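Xylose isomerase-like TIM barrel (Anabaena variabilis ATCC 29413, PDB 2QW5) is a putative sugar phosphate isomerase/epimerase of the xylose isomerase-like TIM-barrel family that binds zinc, and here also D-xylose. Local coordinates at the interface of chains A and B. Sequence-based numbering; all coordinates share one arbitrary frame. Chains: chain A/B, Xylose isomerase-like TIM barrel.

Contact 1: the interface of chains A and B. Residues chain A 290-291, 294-296; chain B 145, 147-148.
The side chain of B:Trp147 starts out beside its own backbone N, with CG anti to the carbonyl carbon (chi1 -63°), and this swings the indole against the chain A segment that follows helix 287-290. A:Asn291 meets it with CG anti to the backbone N (chi1 -162°), which sends the amide to the indole's pyrrole edge. Both chains are xylose isomerase-like TIM barrels, and the contact joins the loop after helix 287-290 of chain A to the start of helix 148-176 in chain B.

One face of the indole lies on chain A backbone. The carbonyl O of A:Thr290, at the end of its short helix, stands over the middle of the ring system, 3.5 Å from B:Trp147 CD2. Nearer the rim, CA of A:Arg294 caps the six-membered ring of B:Trp147 in a CH-pi contact, 3.9 Å from the centroid, while the Arg side chain runs outward past the rim at CH2 of B:Trp147, CG at 3.7 Å. The methylene CB of B:Trp147 rests on CB of A:Thr290 at 3.8 Å.

At the edge, ND2 of A:Asn291 sits in the indole plane, 3.0 Å from NE1 of B:Trp147, with the amide turned 62° to the ring. As modelled two N-H donors face each other; exchanging OD1 and ND2 would give NE1 an acceptor, so the amide assignment is doubtful. CG of B:Pro145 lies 3.6 Å from ND2 of A:Asn291, the two side chains crossing at about a right angle.

Beyond the ring, the backbone N of B:Ser148, first residue of its helix, donates a hydrogen bond to the backbone O of A:Leu295 at 3.0 Å.

Contact 2: the interface of chains A and B. Residues chain A 147, 151, 187, 190-191; chain B 294-296.
A:His187 and B:Arg294 supply the polar link here, between loops of two xylose isomerase-like TIM barrels. The imidazole ND1 of A:His187 donates a hydrogen bond to the backbone O of B:Arg294 at 2.7 Å. It is a skewed bond: the nitrogen stands 46° out of the carbonyl plane, away from the lone pairs, and the oxygen is tilted 22° from the imidazole plane. With CG of A:His187 tucked between its backbone N and carbonyl carbon (chi1 67°), the ring turns ND1 towards this oxygen. The methylene CB of A:His187 is 3.4 Å from O of B:Arg294.

Apolar contact centres on the methyl of B:Thr296. CG2 of B:Thr296 stands anti to the carbonyl carbon and points into chain A, where CD2 of A:Leu151, in the first turn of helix 148-176, meets it at 3.6 Å. The Leu and Thr side chains run side by side in the same direction. CB of A:His187 is 3.8 Å from CG2 of B:Thr296, and the backbone O of A:Pro191 is 3.6 Å from the same CG2, so a backbone carbonyl as well as side chains borders it. The six-membered ring of A:Trp147 turns an edge to this methyl, CZ3 lying 4.0 Å from CG2 of B:Thr296.

Backbone atoms of B:Leu295 also meet the tryptophan: its O is 3.4 Å from the CB methylene of A:Trp147, and its N sits above the rim of the indole.

Contact 1: the interface of chains A and B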
ATOM      1  N   THR A 290       5.511   8.818  13.238  1.00 18.24           N
ATOM      2  CA  THR A 290       5.711   9.684  12.053  1.00 17.86           C
ATOM      3  C   THR A 290       4.825   9.307  10.871  1.00 19.36           C
ATOM      4  O   THR A 290       4.144  10.168  10.285  1.00 18.51           O
ATOM      5  CB  THR A 290       7.204   9.790  11.685  1.00 21.12           C
ATOM      6  OG1 THR A 290       7.783   8.481  11.697  1.00 24.16           O
ATOM      7  CG2 THR A 290       7.903  10.655  12.685  1.00 13.77           C
ATOM      8  N   ASN A 291       4.746   8.013  10.591  1.00 17.88           N
ATOM      9  CA  ASN A 291       3.877   7.541   9.515  1.00 16.41           C
ATOM     10  C   ASN A 291       2.389   7.457   9.885  1.00 16.36           C
ATOM     11  O   ASN A 291       1.576   7.941   9.131  1.00 17.47           O
ATOM     12  CB  ASN A 291       4.360   6.186   8.976  1.00 19.07           C
ATOM     13  CG  ASN A 291       3.790   5.852   7.593  1.00 23.09           C
ATOM     14  OD1 ASN A 291       3.069   4.886   7.439  1.00 33.47           O
ATOM     15  ND2 ASN A 291       4.093   6.654   6.615  1.00 15.79           N
ATOM     16  N   ARG A 294       1.187  10.942  10.380  1.00 18.17           N
ATOM     17  CA  ARG A 294       1.591  11.815   9.246  1.00 16.34           C
ATOM     18  C   ARG A 294       2.224  13.080   9.767  1.00 15.92           C
ATOM     19  O   ARG A 294       1.775  14.185   9.507  1.00 16.44           O
ATOM     20  CB  ARG A 294       0.389  12.069   8.310  1.00 15.15           C
ATOM     21  CG  ARG A 294      -0.065  10.751   7.676  1.00 20.41           C
ATOM     22  CD  ARG A 294      -1.219  10.975   6.739  1.00 21.04           C
ATOM     23  NE  ARG A 294      -1.442   9.789   5.935  1.00 20.29           N
ATOM     24  CZ  ARG A 294      -2.420   9.609   5.050  1.00 24.09           C
ATOM     25  NH1 ARG A 294      -3.380  10.500   4.865  1.00 22.07           N
ATOM     26  NH2 ARG A 294      -2.450   8.479   4.359  1.00 31.41           N
ATOM     27  N   LEU A 295       3.302  12.882  10.535  1.00 16.38           N
ATOM     28  CA  LEU A 295       3.935  13.960  11.242  1.00 16.36           C
ATOM     29  C   LEU A 295       4.990  14.641  10.383  1.00 16.83           C
ATOM     30  O   LEU A 295       6.062  14.117  10.183  1.00 15.34           O
ATOM     31  CB  LEU A 295       4.531  13.475  12.580  1.00 16.74           C
ATOM     32  CG  LEU A 295       3.549  12.905  13.618  1.00 13.74           C
ATOM     33  CD1 LEU A 295       4.305  12.372  14.854  1.00 15.82           C
ATOM     34  CD2 LEU A 295       2.484  13.947  13.964  1.00 14.50           C
ATOM     35  N   THR A 296       4.630  15.809   9.874  1.00 17.75           N
ATOM     36  CA  THR A 296       5.502  16.628   9.055  1.00 17.27           C
ATOM     37  C   THR A 296       6.339  17.564   9.960  1.00 18.12           C
ATOM     38  O   THR A 296       7.366  18.086   9.524  1.00 22.37           O
ATOM     39  CB  THR A 296       4.705  17.446   8.040  1.00 15.74           C
ATOM     40  OG1 THR A 296       3.936  18.407   8.754  1.00 17.94           O
ATOM     41  CG2 THR A 296       3.740  16.534   7.153  1.00 11.67           C
TER
ATOM     42  N   PRO B 145       8.958   6.141   3.503  1.00 24.92           N
ATOM     43  CA  PRO B 145       8.446   7.486   3.763  1.00 24.45           C
ATOM     44  C   PRO B 145       9.496   8.476   4.300  1.00 20.76           C
ATOM     45  O   PRO B 145      10.510   8.083   4.909  1.00 21.26           O
ATOM     46  CB  PRO B 145       7.353   7.250   4.825  1.00 25.65           C
ATOM     47  CG  PRO B 145       6.895   5.921   4.553  1.00 28.01           C
ATOM     48  CD  PRO B 145       8.181   5.165   4.283  1.00 26.85           C
ATOM     49  N   TRP B 147       9.481  11.889   6.652  1.00 14.02           N
ATOM     50  CA  TRP B 147       8.725  12.706   7.605  1.00 16.08           C
ATOM     51  C   TRP B 147       9.596  13.622   8.466  1.00 17.33           C
ATOM     52  O   TRP B 147      10.832  13.573   8.392  1.00 16.14           O
ATOM     53  CB  TRP B 147       7.949  11.746   8.534  1.00 18.62           C
ATOM     54  CG  TRP B 147       6.936  10.887   7.884  1.00 13.96           C
ATOM     55  CD1 TRP B 147       6.992   9.533   7.732  1.00 16.38           C
ATOM     56  CD2 TRP B 147       5.707  11.304   7.309  1.00 15.23           C
ATOM     57  NE1 TRP B 147       5.861   9.083   7.078  1.00 16.78           N
ATOM     58  CE2 TRP B 147       5.050  10.151   6.830  1.00 15.50           C
ATOM     59  CE3 TRP B 147       5.080  12.538   7.168  1.00 18.70           C
ATOM     60  CZ2 TRP B 147       3.803  10.213   6.190  1.00 14.12           C
ATOM     61  CZ3 TRP B 147       3.849  12.597   6.573  1.00 15.75           C
ATOM     62  CH2 TRP B 147       3.230  11.438   6.069  1.00 14.51           C
ATOM     63  N   SER B 148       8.910  14.440   9.269  1.00 17.40           N
ATOM     64  CA  SER B 148       9.466  15.272  10.321  1.00 16.87           C
ATOM     65  C   SER B 148      10.709  16.043   9.870  1.00 15.81           C
ATOM     66  O   SER B 148      10.679  16.675   8.803  1.00 18.41           O
ATOM     67  CB  SER B 148       9.664  14.416  11.611  1.00 15.29           C
ATOM     68  OG  SER B 148      10.160  15.194  12.712  1.00 22.40           O
TER

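Contact 2: the interface of chains A and B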
ATOM      1  N   TRP A 147     -15.984   2.328   3.819  1.00 14.02           N
ATOM      2  CA  TRP A 147     -16.202   3.641   4.434  1.00 16.08           C
ATOM      3  C   TRP A 147     -17.674   4.039   4.542  1.00 17.33           C
ATOM      4  O   TRP A 147     -18.560   3.325   4.052  1.00 16.14           O
ATOM      5  CB  TRP A 147     -15.467   4.691   3.571  1.00 18.62           C
ATOM      6  CG  TRP A 147     -13.997   4.552   3.486  1.00 13.96           C
ATOM      7  CD1 TRP A 147     -13.274   4.202   2.384  1.00 16.38           C
ATOM      8  CD2 TRP A 147     -13.059   4.769   4.528  1.00 15.23           C
ATOM      9  NE1 TRP A 147     -11.927   4.179   2.689  1.00 16.78           N
ATOM     10  CE2 TRP A 147     -11.772   4.545   3.993  1.00 15.50           C
ATOM     11  CE3 TRP A 147     -13.172   5.152   5.861  1.00 18.70           C
ATOM     12  CZ2 TRP A 147     -10.609   4.668   4.769  1.00 14.12           C
ATOM     13  CZ3 TRP A 147     -12.037   5.304   6.610  1.00 15.75           C
ATOM     14  CH2 TRP A 147     -10.767   5.038   6.066  1.00 14.51           C
ATOM     15  N   LEU A 151     -19.472   1.321   6.083  1.00 17.84           N
ATOM     16  CA  LEU A 151     -18.695   1.143   7.305  1.00 14.68           C
ATOM     17  C   LEU A 151     -19.582   1.195   8.558  1.00 16.55           C
ATOM     18  O   LEU A 151     -19.428   0.364   9.459  1.00 17.11           O
ATOM     19  CB  LEU A 151     -17.558   2.195   7.441  1.00 16.35           C
ATOM     20  CG  LEU A 151     -16.742   2.107   8.711  1.00 16.99           C
ATOM     21  CD1 LEU A 151     -16.103   0.706   8.864  1.00 20.00           C
ATOM     22  CD2 LEU A 151     -15.669   3.227   8.693  1.00 16.21           C
ATOM     23  N   HIS A 187     -11.510   9.764  13.154  1.00 16.87           N
ATOM     24  CA  HIS A 187     -11.597   8.999  11.894  1.00 14.04           C
ATOM     25  C   HIS A 187     -10.250   8.936  11.140  1.00 14.68           C
ATOM     26  O   HIS A 187     -10.011   7.999  10.400  1.00 14.26           O
ATOM     27  CB  HIS A 187     -12.619   9.639  10.951  1.00 16.85           C
ATOM     28  CG  HIS A 187     -12.205  10.993  10.435  1.00 14.12           C
ATOM     29  ND1 HIS A 187     -11.610  11.170   9.205  1.00 13.13           N
ATOM     30  CD2 HIS A 187     -12.227  12.214  11.018  1.00 16.98           C
ATOM     31  CE1 HIS A 187     -11.324  12.446   9.043  1.00 17.89           C
ATOM     32  NE2 HIS A 187     -11.685  13.101  10.128  1.00 13.64           N
ATOM     33  N   THR A 190      -8.640   5.745  13.098  1.00 13.63           N
ATOM     34  CA  THR A 190      -9.245   4.440  13.354  1.00 12.82           C
ATOM     35  C   THR A 190     -10.682   4.460  12.847  1.00 12.86           C
ATOM     36  O   THR A 190     -11.224   5.537  12.755  1.00 12.92           O
ATOM     37  CB  THR A 190      -9.143   4.135  14.896  1.00 15.88           C
ATOM     38  OG1 THR A 190      -9.192   2.717  15.120  1.00 13.82           O
ATOM     39  CG2 THR A 190     -10.178   4.881  15.723  1.00 15.12           C
ATOM     40  N   PRO A 191     -11.278   3.299  12.485  1.00 14.99           N
ATOM     41  CA  PRO A 191     -12.660   3.286  11.936  1.00 14.16           C
ATOM     42  C   PRO A 191     -13.791   3.643  12.882  1.00 15.64           C
ATOM     43  O   PRO A 191     -14.841   4.130  12.427  1.00 17.81           O
ATOM     44  CB  PRO A 191     -12.805   1.864  11.413  1.00 13.02           C
ATOM     45  CG  PRO A 191     -11.895   1.087  12.271  1.00 15.50           C
ATOM     46  CD  PRO A 191     -10.703   1.943  12.455  1.00 18.67           C
TER
ATOM     47  N   ARG B 294     -10.610   9.661   4.793  1.00 18.17           N
ATOM     48  CA  ARG B 294     -10.938   8.620   5.804  1.00 16.34           C
ATOM     49  C   ARG B 294     -12.281   8.907   6.426  1.00 15.92           C
ATOM     50  O   ARG B 294     -12.416   9.079   7.626  1.00 16.44           O
ATOM     51  CB  ARG B 294      -9.796   8.497   6.836  1.00 15.15           C
ATOM     52  CG  ARG B 294      -8.518   8.014   6.144  1.00 20.41           C
ATOM     53  CD  ARG B 294      -7.396   7.860   7.133  1.00 21.04           C
ATOM     54  NE  ARG B 294      -6.298   7.132   6.527  1.00 20.29           N
ATOM     55  CZ  ARG B 294      -5.119   6.873   7.089  1.00 24.09           C
ATOM     56  NH1 ARG B 294      -4.782   7.345   8.278  1.00 22.07           N
ATOM     57  NH2 ARG B 294      -4.240   6.147   6.413  1.00 31.41           N
ATOM     58  N   LEU B 295     -13.292   8.961   5.552  1.00 16.38           N
ATOM     59  CA  LEU B 295     -14.610   9.378   5.946  1.00 16.36           C
ATOM     60  C   LEU B 295     -15.438   8.201   6.440  1.00 16.83           C
ATOM     61  O   LEU B 295     -15.903   7.399   5.663  1.00 15.34           O
ATOM     62  CB  LEU B 295     -15.325  10.123   4.800  1.00 16.74           C
ATOM     63  CG  LEU B 295     -14.679  11.428   4.303  1.00 13.74           C
ATOM     64  CD1 LEU B 295     -15.451  11.997   3.093  1.00 15.82           C
ATOM     65  CD2 LEU B 295     -14.546  12.423   5.457  1.00 14.50           C
ATOM     66  N   THR B 296     -15.578   8.127   7.755  1.00 17.75           N
ATOM     67  CA  THR B 296     -16.354   7.099   8.419  1.00 17.27           C
ATOM     68  C   THR B 296     -17.829   7.556   8.540  1.00 18.12           C
ATOM     69  O   THR B 296     -18.715   6.726   8.750  1.00 22.37           O
ATOM     70  CB  THR B 296     -15.785   6.778   9.800  1.00 15.74           C
ATOM     71  OG1 THR B 296     -15.976   7.916  10.632  1.00 17.94           O
ATOM     72  CG2 THR B 296     -14.233   6.406   9.742  1.00 11.67           C
TER

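Contact 1 and contact 2, the centres of their C-alpha atoms about 21 Å apart, are distinct patches of one two-fold interface that use equivalent residues with the chains exchanged. Trp147 and residues 294-296 take part in each: in contact 1 chain B supplies the tryptophan, in contact 2 chain A does. Every copy therefore gives a tryptophan and receives one. Read together, they show the 294-296 loop held between the start of helix 148-176 and the segment around His187. That segment lies between Glu183, a zinc and xylose ligand, and Glu189 of the sugar pocket, so pairing might steady the active-site loops, if this pairing, part of a deposited assembly of four copies, persists in solution.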